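Local atomic coordinates of endo-b-1,4-glucanase (Nasutitermes takasagoensis, PDB entry 1KS8), a protein that probably hydrolyses internal beta-1,4-glucosidic linkages in cellulose and related beta-glucans, as a family 9 glycoside hydrolase with an (alpha/alpha)6 fold. Residues D43-A55 with A95-T108. Sequence-based numbering, arbitrary orientation.
Sequences DQGQDLTGGYFDA and AVKWATDYFIKAHT
Lys105 and Trp98, two turns apart on helix 89-106, each reach a carbonyl oxygen of the irregular segment 43-55, a worked example of how a helix can hold a loop that has no secondary structure of its own. The lysine chain is fully extended beyond CG, and its aliphatic part runs alongside Asp47 O. Its NZ forms a salt bridge with Asp47 OD2 at 2.9 Å, met from above the carboxylate plane, bonds to Thr49 O at 2.9 Å, and adds a weak bond to Thr49 OG1. Asp47 is set for this by an Asx turn: OD1 takes the backbone N of Thr49 from above the carboxylate plane and the Thr49 hydroxyl, 2.7 Å from OG1, on its syn lone pair. A methionine in place of Lys105 would probably take this countercharge from Asp47 and this donor from the Thr49 carbonyl, so that the turn is held less firmly to the helix.

With CG anti to the backbone N (chi1 -164°), Trp98 directs NE1 at Gly51 O, 2.9 Å away; the oxygen lies in the indole plane, but the N-H...O angle is only 134°. A water links Gly51 N to Trp98 O. Tyr52 lies obliquely to the indole, the planes at 45°, with Trp98 CD1 over the centre of one phenol face. Tyr52 OH donates to Ala95 O at 2.6 Å, on a lone pair in the carbonyl plane. Between Lys105 and Trp98 on the helix, Tyr102 places CB 3.6 Å from Gly51 CA, a close approach that the bare glycine permits.

Tyr102 also touches Met65 of helix 62-78 and, with Leu48, Val117 of strand 113-117, while Lys60 bonds the carbonyls of Leu48 and Gly50; the loop between helix 5-18 and strand 60-61 is thus pinned to helix 89-106 of the (alpha/alpha)6 domain.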
ATOM      1  N   ASP A  43     -19.166  15.876  -4.474  1.00  9.80           N
ATOM      2  CA  ASP A  43     -19.981  17.045  -4.172  1.00 10.57           C
ATOM      3  C   ASP A  43     -21.122  17.304  -5.154  1.00 10.11           C
ATOM      4  O   ASP A  43     -22.107  17.951  -4.797  1.00 10.99           O
ATOM      5  CB  ASP A  43     -19.076  18.274  -4.042  1.00 12.38           C
ATOM      6  CG  ASP A  43     -18.109  18.160  -2.870  1.00 13.05           C
ATOM      7  OD1 ASP A  43     -17.223  19.029  -2.732  1.00 19.61           O
ATOM      8  OD2 ASP A  43     -18.235  17.199  -2.080  1.00 18.49           O
ATOM      9  N   GLN A  44     -20.996  16.803  -6.381  1.00 10.44           N
ATOM     10  CA  GLN A  44     -22.054  16.963  -7.377  1.00 10.29           C
ATOM     11  C   GLN A  44     -22.816  15.653  -7.534  1.00 10.51           C
ATOM     12  O   GLN A  44     -23.644  15.501  -8.429  1.00  9.89           O
ATOM     13  CB  GLN A  44     -21.483  17.386  -8.737  1.00 11.84           C
ATOM     14  CG  GLN A  44     -21.193  18.875  -8.851  1.00 16.54           C
ATOM     15  CD  GLN A  44     -19.983  19.298  -8.054  1.00 18.89           C
ATOM     16  OE1 GLN A  44     -19.924  20.415  -7.537  1.00 22.84           O
ATOM     17  NE2 GLN A  44     -18.999  18.416  -7.964  1.00 19.14           N
ATOM     18  N   GLY A  45     -22.529  14.700  -6.654  1.00  8.98           N
ATOM     19  CA  GLY A  45     -23.199  13.416  -6.720  1.00  8.90           C
ATOM     20  C   GLY A  45     -22.487  12.404  -7.597  1.00  6.67           C
ATOM     21  O   GLY A  45     -23.057  11.361  -7.922  1.00  8.61           O
ATOM     22  N   GLN A  46     -21.249  12.701  -7.985  1.00  7.25           N
ATOM     23  CA  GLN A  46     -20.481  11.781  -8.815  1.00  8.01           C
ATOM     24  C   GLN A  46     -20.276  10.473  -8.063  1.00  8.80           C
ATOM     25  O   GLN A  46     -20.041  10.466  -6.857  1.00  9.47           O
ATOM     26  CB  GLN A  46     -19.103  12.355  -9.155  1.00  9.40           C
ATOM     27  CG  GLN A  46     -19.102  13.690  -9.882  1.00 11.09           C
ATOM     28  CD  GLN A  46     -18.899  14.867  -8.949  1.00  9.43           C
ATOM     29  OE1 GLN A  46     -18.283  15.866  -9.326  1.00 11.31           O
ATOM     30  NE2 GLN A  46     -19.419  14.764  -7.731  1.00  6.85           N
ATOM     31  N   ASP A  47     -20.353   9.366  -8.786  1.00  9.34           N
ATOM     32  CA  ASP A  47     -20.161   8.053  -8.190  1.00  8.96           C
ATOM     33  C   ASP A  47     -18.725   7.895  -7.691  1.00  9.28           C
ATOM     34  O   ASP A  47     -17.777   8.082  -8.448  1.00  9.81           O
ATOM     35  CB  ASP A  47     -20.480   6.979  -9.237  1.00 10.92           C
ATOM     36  CG  ASP A  47     -20.177   5.576  -8.756  1.00 11.05           C
ATOM     37  OD1 ASP A  47     -20.207   5.341  -7.530  1.00 12.32           O
ATOM     38  OD2 ASP A  47     -19.930   4.702  -9.614  1.00 11.86           O
ATOM     39  N   LEU A  48     -18.571   7.577  -6.406  1.00  8.87           N
ATOM     40  CA  LEU A  48     -17.247   7.355  -5.831  1.00  8.55           C
ATOM     41  C   LEU A  48     -17.217   6.005  -5.120  1.00  9.10           C
ATOM     42  O   LEU A  48     -16.415   5.784  -4.212  1.00  8.49           O
ATOM     43  CB  LEU A  48     -16.869   8.470  -4.847  1.00  9.00           C
ATOM     44  CG  LEU A  48     -16.623   9.877  -5.406  1.00  8.66           C
ATOM     45  CD1 LEU A  48     -16.251  10.805  -4.256  1.00  8.32           C
ATOM     46  CD2 LEU A  48     -15.508   9.853  -6.449  1.00 11.14           C
ATOM     47  N   THR A  49     -18.100   5.101  -5.533  1.00  9.10           N
ATOM     48  CA  THR A  49     -18.147   3.777  -4.924  1.00  8.57           C
ATOM     49  C   THR A  49     -16.960   2.934  -5.367  1.00  8.32           C
ATOM     50  O   THR A  49     -16.422   3.111  -6.462  1.00  8.61           O
ATOM     51  CB  THR A  49     -19.444   3.023  -5.283  1.00  8.14           C
ATOM     52  OG1 THR A  49     -19.542   2.874  -6.708  1.00  9.49           O
ATOM     53  CG2 THR A  49     -20.657   3.773  -4.751  1.00 10.24           C
ATOM     54  N   GLY A  50     -16.557   2.011  -4.502  1.00  7.88           N
ATOM     55  CA  GLY A  50     -15.430   1.154  -4.813  1.00  7.19           C
ATOM     56  C   GLY A  50     -14.196   1.535  -4.020  1.00  6.32           C
ATOM     57  O   GLY A  50     -14.288   2.209  -2.991  1.00  7.59           O
ATOM     58  N   GLY A  51     -13.034   1.108  -4.500  1.00  6.24           N
ATOM     59  CA  GLY A  51     -11.801   1.409  -3.798  1.00  7.37           C
ATOM     60  C   GLY A  51     -11.635   0.544  -2.562  1.00  6.82           C
ATOM     61  O   GLY A  51     -12.432  -0.363  -2.310  1.00  6.93           O
ATOM     62  N   TYR A  52     -10.596   0.834  -1.787  1.00  6.93           N
ATOM     63  CA  TYR A  52     -10.304   0.081  -0.574  1.00  6.31           C
ATOM     64  C   TYR A  52     -10.513   0.860   0.713  1.00  6.93           C
ATOM     65  O   TYR A  52     -10.195   2.048   0.791  1.00  7.59           O
ATOM     66  CB  TYR A  52      -8.844  -0.375  -0.558  1.00  6.86           C
ATOM     67  CG  TYR A  52      -8.470  -1.429  -1.563  1.00  5.61           C
ATOM     68  CD1 TYR A  52      -8.920  -2.739  -1.420  1.00  6.91           C
ATOM     69  CD2 TYR A  52      -7.633  -1.131  -2.634  1.00  7.07           C
ATOM     70  CE1 TYR A  52      -8.544  -3.729  -2.313  1.00  7.48           C
ATOM     71  CE2 TYR A  52      -7.248  -2.116  -3.539  1.00  8.25           C
ATOM     72  CZ  TYR A  52      -7.708  -3.413  -3.369  1.00  7.21           C
ATOM     73  OH  TYR A  52      -7.330  -4.402  -4.245  1.00  7.67           O
ATOM     74  N   PHE A  53     -11.046   0.179   1.720  1.00  7.13           N
ATOM     75  CA  PHE A  53     -11.181   0.777   3.038  1.00  6.04           C
ATOM     76  C   PHE A  53      -9.718   0.788   3.475  1.00  7.54           C
ATOM     77  O   PHE A  53      -8.965  -0.143   3.170  1.00  7.98           O
ATOM     78  CB  PHE A  53     -12.017  -0.118   3.952  1.00  7.00           C
ATOM     79  CG  PHE A  53     -13.481  -0.130   3.609  1.00  6.41           C
ATOM     80  CD1 PHE A  53     -14.189   1.062   3.485  1.00  6.52           C
ATOM     81  CD2 PHE A  53     -14.162  -1.332   3.456  1.00  6.25           C
ATOM     82  CE1 PHE A  53     -15.559   1.059   3.218  1.00  6.94           C
ATOM     83  CE2 PHE A  53     -15.532  -1.346   3.191  1.00  6.88           C
ATOM     84  CZ  PHE A  53     -16.229  -0.150   3.074  1.00  7.40           C
ATOM     85  N   ASP A  54      -9.306   1.824   4.192  1.00  6.69           N
ATOM     86  CA  ASP A  54      -7.904   1.945   4.569  1.00  6.65           C
ATOM     87  C   ASP A  54      -7.302   0.894   5.484  1.00  6.26           C
ATOM     88  O   ASP A  54      -6.286   0.281   5.154  1.00  7.55           O
ATOM     89  CB  ASP A  54      -7.647   3.316   5.186  1.00  7.67           C
ATOM     90  CG  ASP A  54      -6.185   3.534   5.512  1.00  8.22           C
ATOM     91  OD1 ASP A  54      -5.364   3.561   4.568  1.00  8.86           O
ATOM     92  OD2 ASP A  54      -5.851   3.665   6.709  1.00  8.54           O
ATOM     93  N   ALA A  55      -7.928   0.688   6.635  1.00  6.88           N
ATOM     94  CA  ALA A  55      -7.387  -0.240   7.611  1.00  7.28           C
ATOM     95  C   ALA A  55      -8.488  -1.029   8.301  1.00  6.47           C
ATOM     96  O   ALA A  55      -9.195  -1.794   7.655  1.00  7.68           O
ATOM     97  CB  ALA A  55      -6.572   0.548   8.631  1.00  8.07           C
ATOM     98  N   ALA A  95      -6.467  -6.909  -7.951  1.00  8.10           N
ATOM     99  CA  ALA A  95      -6.179  -6.128  -6.751  1.00  8.76           C
ATOM    100  C   ALA A  95      -5.756  -4.711  -7.125  1.00  8.29           C
ATOM    101  O   ALA A  95      -6.109  -3.743  -6.453  1.00  8.53           O
ATOM    102  CB  ALA A  95      -5.089  -6.808  -5.933  1.00  8.92           C
ATOM    103  N   VAL A  96      -4.997  -4.591  -8.205  1.00  7.79           N
ATOM    104  CA  VAL A  96      -4.554  -3.286  -8.667  1.00  8.27           C
ATOM    105  C   VAL A  96      -5.736  -2.534  -9.279  1.00  7.70           C
ATOM    106  O   VAL A  96      -5.973  -1.363  -8.971  1.00  7.75           O
ATOM    107  CB  VAL A  96      -3.437  -3.430  -9.725  1.00  7.82           C
ATOM    108  CG1 VAL A  96      -3.153  -2.085 -10.382  1.00  9.77           C
ATOM    109  CG2 VAL A  96      -2.175  -3.969  -9.072  1.00  9.23           C
ATOM    110  N   LYS A  97      -6.496  -3.218 -10.127  1.00  7.84           N
ATOM    111  CA  LYS A  97      -7.631  -2.589 -10.790  1.00  9.33           C
ATOM    112  C   LYS A  97      -8.713  -2.120  -9.823  1.00  9.21           C
ATOM    113  O   LYS A  97      -9.406  -1.139 -10.094  1.00  9.15           O
ATOM    114  CB  LYS A  97      -8.227  -3.548 -11.829  1.00 10.63           C
ATOM    115  CG  LYS A  97      -9.262  -2.911 -12.747  1.00 11.96           C
ATOM    116  CD  LYS A  97      -9.578  -3.827 -13.923  1.00 13.42           C
ATOM    117  CE  LYS A  97     -10.479  -3.146 -14.945  1.00 14.89           C
ATOM    118  NZ  LYS A  97     -11.824  -2.827 -14.398  1.00 15.80           N
ATOM    119  N   TRP A  98      -8.864  -2.801  -8.692  1.00  8.67           N
ATOM    120  CA  TRP A  98      -9.882  -2.381  -7.739  1.00  7.41           C
ATOM    121  C   TRP A  98      -9.565  -0.965  -7.268  1.00  7.91           C
ATOM    122  O   TRP A  98     -10.463  -0.159  -7.035  1.00  8.89           O
ATOM    123  CB  TRP A  98      -9.944  -3.332  -6.543  1.00  8.28           C
ATOM    124  CG  TRP A  98     -11.204  -3.158  -5.762  1.00  8.57           C
ATOM    125  CD1 TRP A  98     -11.425  -2.285  -4.733  1.00  8.12           C
ATOM    126  CD2 TRP A  98     -12.457  -3.801  -6.020  1.00  8.43           C
ATOM    127  NE1 TRP A  98     -12.741  -2.342  -4.340  1.00  8.32           N
ATOM    128  CE2 TRP A  98     -13.398  -3.263  -5.114  1.00  7.69           C
ATOM    129  CE3 TRP A  98     -12.876  -4.777  -6.933  1.00  9.07           C
ATOM    130  CZ2 TRP A  98     -14.737  -3.669  -5.095  1.00  9.08           C
ATOM    131  CZ3 TRP A  98     -14.208  -5.180  -6.916  1.00  9.66           C
ATOM    132  CH2 TRP A  98     -15.121  -4.626  -6.003  1.00 10.39           C
ATOM    133  N   ALA A  99      -8.279  -0.662  -7.141  1.00  7.64           N
ATOM    134  CA  ALA A  99      -7.858   0.660  -6.713  1.00  7.49           C
ATOM    135  C   ALA A  99      -7.919   1.674  -7.857  1.00  8.00           C
ATOM    136  O   ALA A  99      -8.476   2.756  -7.699  1.00  8.19           O
ATOM    137  CB  ALA A  99      -6.443   0.599  -6.143  1.00  8.53           C
ATOM    138  N   THR A 100      -7.367   1.321  -9.012  1.00  8.30           N
ATOM    139  CA  THR A 100      -7.362   2.260 -10.130  1.00  8.89           C
ATOM    140  C   THR A 100      -8.745   2.588 -10.693  1.00  7.78           C
ATOM    141  O   THR A 100      -8.963   3.701 -11.172  1.00  8.50           O
ATOM    142  CB  THR A 100      -6.406   1.794 -11.257  1.00  9.45           C
ATOM    143  OG1 THR A 100      -6.767   0.483 -11.701  1.00  9.30           O
ATOM    144  CG2 THR A 100      -4.966   1.767 -10.742  1.00  9.61           C
ATOM    145  N   ASP A 101      -9.683   1.645 -10.633  1.00  7.86           N
ATOM    146  CA  ASP A 101     -11.032   1.938 -11.112  1.00  8.51           C
ATOM    147  C   ASP A 101     -11.582   3.073 -10.255  1.00  8.56           C
ATOM    148  O   ASP A 101     -12.290   3.956 -10.742  1.00  9.57           O
ATOM    149  CB  ASP A 101     -11.957   0.728 -10.969  1.00  8.41           C
ATOM    150  CG  ASP A 101     -11.801  -0.267 -12.095  1.00 10.74           C
ATOM    151  OD1 ASP A 101     -11.165   0.073 -13.115  1.00 11.89           O
ATOM    152  OD2 ASP A 101     -12.333  -1.388 -11.960  1.00 12.56           O
ATOM    153  N   TYR A 102     -11.253   3.038  -8.967  1.00  6.97           N
ATOM    154  CA  TYR A 102     -11.704   4.064  -8.039  1.00  8.29           C
ATOM    155  C   TYR A 102     -10.996   5.391  -8.305  1.00  8.67           C
ATOM    156  O   TYR A 102     -11.631   6.444  -8.304  1.00  8.00           O
ATOM    157  CB  TYR A 102     -11.458   3.611  -6.596  1.00  7.16           C
ATOM    158  CG  TYR A 102     -11.716   4.690  -5.568  1.00  7.91           C
ATOM    159  CD1 TYR A 102     -13.011   5.121  -5.283  1.00  8.45           C
ATOM    160  CD2 TYR A 102     -10.657   5.296  -4.897  1.00  8.16           C
ATOM    161  CE1 TYR A 102     -13.246   6.130  -4.351  1.00  7.79           C
ATOM    162  CE2 TYR A 102     -10.879   6.304  -3.966  1.00  8.80           C
ATOM    163  CZ  TYR A 102     -12.172   6.716  -3.698  1.00  8.54           C
ATOM    164  OH  TYR A 102     -12.392   7.708  -2.771  1.00  9.94           O
ATOM    165  N   PHE A 103      -9.686   5.355  -8.538  1.00  7.12           N
ATOM    166  CA  PHE A 103      -8.963   6.593  -8.807  1.00  7.72           C
ATOM    167  C   PHE A 103      -9.537   7.301 -10.028  1.00  8.15           C
ATOM    168  O   PHE A 103      -9.578   8.528 -10.077  1.00  9.28           O
ATOM    169  CB  PHE A 103      -7.471   6.328  -9.031  1.00  7.67           C
ATOM    170  CG  PHE A 103      -6.791   5.645  -7.880  1.00  8.13           C
ATOM    171  CD1 PHE A 103      -7.212   5.862  -6.571  1.00  8.14           C
ATOM    172  CD2 PHE A 103      -5.713   4.801  -8.107  1.00  8.81           C
ATOM    173  CE1 PHE A 103      -6.564   5.245  -5.504  1.00  8.25           C
ATOM    174  CE2 PHE A 103      -5.057   4.178  -7.047  1.00  8.54           C
ATOM    175  CZ  PHE A 103      -5.487   4.402  -5.743  1.00  8.24           C
ATOM    176  N   ILE A 104      -9.968   6.526 -11.020  1.00  8.97           N
ATOM    177  CA  ILE A 104     -10.551   7.110 -12.222  1.00  9.38           C
ATOM    178  C   ILE A 104     -11.833   7.866 -11.861  1.00  9.86           C
ATOM    179  O   ILE A 104     -12.069   8.967 -12.358  1.00 11.15           O
ATOM    180  CB  ILE A 104     -10.838   6.020 -13.277  1.00  9.79           C
ATOM    181  CG1 ILE A 104      -9.515   5.554 -13.893  1.00 11.12           C
ATOM    182  CG2 ILE A 104     -11.769   6.558 -14.358  1.00 10.19           C
ATOM    183  CD1 ILE A 104      -9.645   4.344 -14.798  1.00 12.54           C
ATOM    184  N   LYS A 105     -12.651   7.282 -10.990  1.00  9.29           N
ATOM    185  CA  LYS A 105     -13.883   7.941 -10.563  1.00  8.47           C
ATOM    186  C   LYS A 105     -13.560   9.195  -9.757  1.00  8.63           C
ATOM    187  O   LYS A 105     -14.201  10.232  -9.923  1.00 10.38           O
ATOM    188  CB  LYS A 105     -14.728   7.012  -9.687  1.00  9.52           C
ATOM    189  CG  LYS A 105     -15.295   5.796 -10.391  1.00  9.55           C
ATOM    190  CD  LYS A 105     -16.210   5.036  -9.444  1.00  9.90           C
ATOM    191  CE  LYS A 105     -16.762   3.778 -10.089  1.00 10.58           C
ATOM    192  NZ  LYS A 105     -17.622   3.005  -9.151  1.00 11.62           N
ATOM    193  N   ALA A 106     -12.566   9.093  -8.878  1.00  8.98           N
ATOM    194  CA  ALA A 106     -12.171  10.214  -8.034  1.00  7.90           C
ATOM    195  C   ALA A 106     -11.599  11.381  -8.835  1.00  8.26           C
ATOM    196  O   ALA A 106     -11.583  12.518  -8.363  1.00  8.21           O
ATOM    197  CB  ALA A 106     -11.163   9.743  -6.984  1.00  8.69           C
ATOM    198  N   HIS A 107     -11.120  11.095 -10.040  1.00  8.20           N
ATOM    199  CA  HIS A 107     -10.568  12.127 -10.913  1.00  9.22           C
ATOM    200  C   HIS A 107     -11.756  12.706 -11.677  1.00  9.62           C
ATOM    201  O   HIS A 107     -11.953  12.423 -12.861  1.00  9.53           O
ATOM    202  CB  HIS A 107      -9.575  11.507 -11.891  1.00  8.98           C
ATOM    203  CG  HIS A 107      -8.776  12.512 -12.657  1.00  9.52           C
ATOM    204  ND1 HIS A 107      -8.214  12.235 -13.884  1.00 11.05           N
ATOM    205  CD2 HIS A 107      -8.430  13.788 -12.364  1.00  9.90           C
ATOM    206  CE1 HIS A 107      -7.558  13.297 -14.315  1.00  9.55           C
ATOM    207  NE2 HIS A 107      -7.674  14.254 -13.412  1.00  9.67           N
ATOM    208  N   THR A 108     -12.538  13.522 -10.982  1.00  9.59           N
ATOM    209  CA  THR A 108     -13.749  14.114 -11.538  1.00  9.46           C
ATOM    210  C   THR A 108     -13.558  15.172 -12.623  1.00 12.02           C
ATOM    211  O   THR A 108     -14.451  15.391 -13.443  1.00 12.68           O
ATOM    212  CB  THR A 108     -14.616  14.677 -10.397  1.00 10.44           C
ATOM    213  OG1 THR A 108     -13.791  15.431  -9.503  1.00 11.27           O
ATOM    214  CG2 THR A 108     -15.263  13.537  -9.620  1.00  9.68           C
TER
HETATM  215  O   HOH W   1     -13.135  -0.027  -7.174  1.00  9.51           O